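Local coordinates for protein putative hydrolase (PDB 4X00) that is probably a hydrolase of the alpha/beta hydrolase fold, perhaps an aryl esterase, at residues Y84-G87 with R88-A91; A196-D199 with M200-A203. All coordinates share one frame; numbering follows the deposited sequence.

Contact 1 (Y84-G87 with R88-A91); sequences YTDG and RRWA
Trp90 turns its CG anti to its carbonyl carbon (chi1 -52°), which brings the indole back to Tyr84. Asp86 sets CG anti to the backbone N (chi1 -180°), which swings OD1 over to Arg88 N. Asp86 is the N-cap of helix 87-100, a helix of the alpha/beta hydrolase fold; its OD1 accepts from Arg88 N at 3.0 Å. The amide meets OD1 from well above the carboxylate plane. Asp86 O accepts from Arg89 N, and Gly87 O from Ala91 N, with a weak bond from Trp90 N.

The other carboxylate oxygen, OD2, receives a hydrogen bond from a water that is weakly held by Arg89 NH2. Asp86 OD2 stays 4.3 Å from Arg89 NE, too far for a salt bridge; the Arg89 guanidinium pairs through NH1 with Asp20.

Both rings, of Tyr84 and Trp90, are buried against helix 198-204, and Trp90 also packs on helix 113-125. Trp90 CZ2 comes to the edge of the Tyr84 ring, 3.7 Å from Tyr84 CD1. Tyr84 OH bonds to Pro78 O. The buried indole N-H is satisfied by the backbone: Trp90 NE1 donates to Tyr84 O at 2.8 Å and 165°, close to the ring plane.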
loop_
_atom_site.group_PDB
_atom_site.type_symbol
_atom_site.label_atom_id
_atom_site.label_comp_id
_atom_site.label_asym_id
_atom_site.label_seq_id
_atom_site.Cartn_x
_atom_site.Cartn_y
_atom_site.Cartn_z
ATOM N N TYR A 84 13.673 -0.256 9.428
ATOM C CA TYR A 84 12.281 0.089 9.134
ATOM C C TYR A 84 11.941 1.557 9.443
ATOM O O TYR A 84 11.030 2.121 8.839
ATOM C CB TYR A 84 11.353 -0.811 9.943
ATOM C CG TYR A 84 11.549 -2.285 9.719
ATOM C CD1 TYR A 84 11.033 -2.935 8.596
ATOM C CD2 TYR A 84 12.253 -3.031 10.650
ATOM C CE1 TYR A 84 11.225 -4.277 8.408
ATOM C CE2 TYR A 84 12.450 -4.370 10.474
ATOM C CZ TYR A 84 11.925 -5.001 9.367
ATOM O OH TYR A 84 12.084 -6.354 9.177
ATOM N N THR A 85 12.603 2.163 10.426
ATOM C CA THR A 85 12.201 3.504 10.839
ATOM C C THR A 85 12.617 4.543 9.810
ATOM O O THR A 85 12.028 5.621 9.758
ATOM C CB THR A 85 12.780 3.880 12.216
ATOM O OG1 THR A 85 14.203 3.670 12.215
ATOM C CG2 THR A 85 12.142 3.020 13.312
ATOM N N ASP A 86 13.616 4.227 8.988
ATOM C CA ASP A 86 13.998 5.137 7.911
ATOM C C ASP A 86 13.065 4.880 6.713
ATOM O O ASP A 86 13.191 3.852 6.025
ATOM C CB ASP A 86 15.461 4.935 7.511
ATOM C CG ASP A 86 15.903 5.869 6.387
ATOM O OD1 ASP A 86 15.108 6.746 5.981
ATOM O OD2 ASP A 86 17.069 5.743 5.930
ATOM N N GLY A 87 12.133 5.803 6.457
ATOM C CA GLY A 87 11.217 5.682 5.332
ATOM C C GLY A 87 11.925 5.478 4.001
ATOM O O GLY A 87 11.367 4.864 3.095
ATOM N N ARG A 88 13.140 5.999 3.870
ATOM C CA ARG A 88 13.888 5.863 2.629
ATOM C C ARG A 88 14.144 4.398 2.274
ATOM O O ARG A 88 14.240 4.064 1.085
ATOM C CB ARG A 88 15.225 6.640 2.720
ATOM C CG ARG A 88 16.148 6.545 1.497
ATOM C CD ARG A 88 15.478 7.029 0.207
ATOM N NE ARG A 88 16.429 6.975 -0.906
ATOM C CZ ARG A 88 17.252 7.962 -1.231
ATOM N NH1 ARG A 88 17.250 9.078 -0.520
ATOM N NH2 ARG A 88 18.075 7.834 -2.265
ATOM N N ARG A 89 14.281 3.517 3.281
ATOM C CA ARG A 89 14.564 2.115 2.962
ATOM C C ARG A 89 13.416 1.501 2.175
ATOM O O ARG A 89 13.632 0.715 1.243
ATOM C CB ARG A 89 14.776 1.255 4.213
ATOM C CG ARG A 89 15.922 1.589 5.060
ATOM C CD ARG A 89 17.204 1.235 4.357
ATOM N NE ARG A 89 18.250 1.701 5.220
ATOM C CZ ARG A 89 18.869 0.959 6.133
ATOM N NH1 ARG A 89 18.614 -0.345 6.255
ATOM N NH2 ARG A 89 19.788 1.522 6.889
ATOM N N TRP A 90 12.192 1.853 2.555
ATOM C CA TRP A 90 11.027 1.295 1.874
ATOM C C TRP A 90 10.897 1.902 0.473
ATOM O O TRP A 90 10.491 1.228 -0.472
ATOM C CB TRP A 90 9.745 1.570 2.654
ATOM C CG TRP A 90 9.741 1.168 4.127
ATOM C CD1 TRP A 90 10.477 1.713 5.131
ATOM C CD2 TRP A 90 8.904 0.183 4.741
ATOM N NE1 TRP A 90 10.164 1.126 6.332
ATOM C CE2 TRP A 90 9.197 0.180 6.119
ATOM C CE3 TRP A 90 7.931 -0.697 4.257
ATOM C CZ2 TRP A 90 8.557 -0.683 7.017
ATOM C CZ3 TRP A 90 7.294 -1.538 5.143
ATOM C CH2 TRP A 90 7.593 -1.520 6.505
ATOM N N ALA A 91 11.180 3.193 0.359
ATOM C CA ALA A 91 11.215 3.817 -0.949
ATOM C C ALA A 91 12.263 3.179 -1.846
ATOM O O ALA A 91 12.028 3.012 -3.056
ATOM C CB ALA A 91 11.465 5.327 -0.827
HETATM O O HOH W 1 18.849 4.347 7.335
#

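Contact 2 (A196-D199 with M200-A203)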
loop_
_atom_site.group_PDB
_atom_site.type_symbol
_atom_site.label_atom_id
_atom_site.label_comp_id
_atom_site.label_asym_id
_atom_site.label_seq_id
_atom_site.Cartn_x
_atom_site.Cartn_y
_atom_site.Cartn_z
ATOM N N ALA A 196 3.938 -11.283 9.483
ATOM C CA ALA A 196 4.682 -10.013 9.579
ATOM C C ALA A 196 5.642 -9.994 10.778
ATOM O O ALA A 196 5.346 -10.473 11.874
ATOM C CB ALA A 196 3.711 -8.827 9.658
ATOM N N SER A 197 6.796 -9.392 10.546
ATOM C CA SER A 197 7.841 -9.277 11.557
ATOM C C SER A 197 7.413 -8.423 12.739
ATOM O O SER A 197 6.946 -7.300 12.559
ATOM C CB SER A 197 9.098 -8.664 10.913
ATOM O OG SER A 197 9.975 -8.163 11.925
ATOM N N TRP A 198 7.625 -8.929 13.957
ATOM C CA TRP A 198 7.326 -8.154 15.152
ATOM C C TRP A 198 8.304 -6.978 15.293
ATOM O O TRP A 198 7.969 -5.943 15.887
ATOM C CB TRP A 198 7.393 -9.042 16.395
ATOM C CG TRP A 198 6.283 -10.030 16.492
ATOM C CD1 TRP A 198 5.529 -10.561 15.469
ATOM C CD2 TRP A 198 5.797 -10.619 17.696
ATOM N NE1 TRP A 198 4.597 -11.429 15.979
ATOM C CE2 TRP A 198 4.762 -11.509 17.346
ATOM C CE3 TRP A 198 6.170 -10.503 19.038
ATOM C CZ2 TRP A 198 4.041 -12.218 18.308
ATOM C CZ3 TRP A 198 5.456 -11.203 19.987
ATOM C CH2 TRP A 198 4.409 -12.052 19.623
ATOM N N ASP A 199 9.510 -7.118 14.732
ATOM C CA ASP A 199 10.467 -6.000 14.755
ATOM C C ASP A 199 9.951 -4.877 13.871
ATOM O O ASP A 199 9.995 -3.711 14.234
ATOM C CB ASP A 199 11.846 -6.461 14.271
ATOM C CG ASP A 199 12.415 -7.589 15.120
ATOM O OD1 ASP A 199 12.488 -7.378 16.341
ATOM O OD2 ASP A 199 12.748 -8.674 14.579
ATOM N N MET A 200 9.464 -5.248 12.694
ATOM C CA MET A 200 8.866 -4.298 11.774
ATOM C C MET A 200 7.678 -3.617 12.451
ATOM O O MET A 200 7.571 -2.380 12.422
ATOM C CB MET A 200 8.441 -5.014 10.497
ATOM C CG MET A 200 7.763 -4.083 9.500
ATOM S SD MET A 200 5.985 -3.828 9.801
ATOM C CE MET A 200 5.391 -5.540 9.677
ATOM N N GLN A 201 6.805 -4.405 13.101
ATOM C CA GLN A 201 5.590 -3.807 13.647
ATOM C C GLN A 201 5.866 -2.738 14.702
ATOM O O GLN A 201 5.193 -1.709 14.763
ATOM C CB GLN A 201 4.690 -4.862 14.280
ATOM C CG GLN A 201 4.037 -5.817 13.314
ATOM C CD GLN A 201 3.215 -6.797 14.103
ATOM O OE1 GLN A 201 3.687 -7.857 14.464
ATOM N NE2 GLN A 201 2.000 -6.390 14.480
ATOM N N ARG A 202 6.838 -2.996 15.573
ATOM C CA ARG A 202 7.192 -2.010 16.607
ATOM C C ARG A 202 7.832 -0.762 16.005
ATOM O O ARG A 202 7.620 0.360 16.486
ATOM C CB ARG A 202 8.140 -2.625 17.643
ATOM C CG ARG A 202 7.468 -3.645 18.553
ATOM C CD ARG A 202 8.407 -4.194 19.641
ATOM N NE ARG A 202 9.637 -4.757 19.080
ATOM C CZ ARG A 202 9.880 -6.054 18.882
ATOM N NH1 ARG A 202 9.002 -6.989 19.226
ATOM N NH2 ARG A 202 11.039 -6.419 18.356
ATOM N N ALA A 203 8.607 -0.955 14.946
ATOM C CA ALA A 203 9.346 0.137 14.333
ATOM C C ALA A 203 8.509 1.028 13.402
ATOM O O ALA A 203 8.743 2.251 13.303
ATOM C CB ALA A 203 10.551 -0.448 13.581
#
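Ser197 OG receives the N-H of Met200 at 3.1 Å along an almost straight line of 170°. The hydroxyl stands anti to the backbone N of Ser197 (chi1 162°), and this torsion brings it to the N-H groups of the first turn. Asp199 N adds a weak bond to the same oxygen.

Met200 CG lies anti to the backbone N; bends at chi2 and chi3 then bring the methyl CE to Ala196 CB, 3.7 Å away. The CB of Met200 also rests against Ser197 CB.

Ser197 is thus the N-cap of helix 198-204, a short helix of the alpha/beta hydrolase fold that packs on helix 82-85 and helix 162-174. Ser197 O accepts from Gln201 N, and Trp198 O from Arg202 N.

Arg202 turns back at chi3 (-55°). Its guanidinium then spreads over Trp198 O, which lies 3.5 Å from the group's plane, over its centre. Arg202 NH2 reaches on to Asp199 OD1 at 2.7 Å, a salt bridge on the more exposed side of the helix. The carboxylate and guanidinium planes are steeply turned.

The Gln201 chain stays straight past CG beside the Trp198 side chain, its amide nearly perpendicular to the indole. Gln201 OE1 comes within 3.4 Å of Trp198 CD1. That oxygen is hydrogen-bonded to His165 NE2, and the His165 ring stacks on Trp198.

Contact 1 comes first along the chain and closes before contact 2 opens. Their centres lie about 13 Å apart, and both belong to the alpha/beta hydrolase fold. Both centre on a helix start: contact 1 spans the step from helix 82-85 into helix 87-100, and contact 2 holds the start of helix 198-204. The two touch directly. Tyr84 CE1 packs 3.6 Å from Met200 CB, and Tyr84 CB lies 3.7 Å from Ala203 CB. Thr85 CG2 also meets Ala203 O. Tyr84 is therefore shared, touching Trp90 in contact 1 and helix 198-204 in contact 2. Regions over a hundred residues apart in sequence are packed together here.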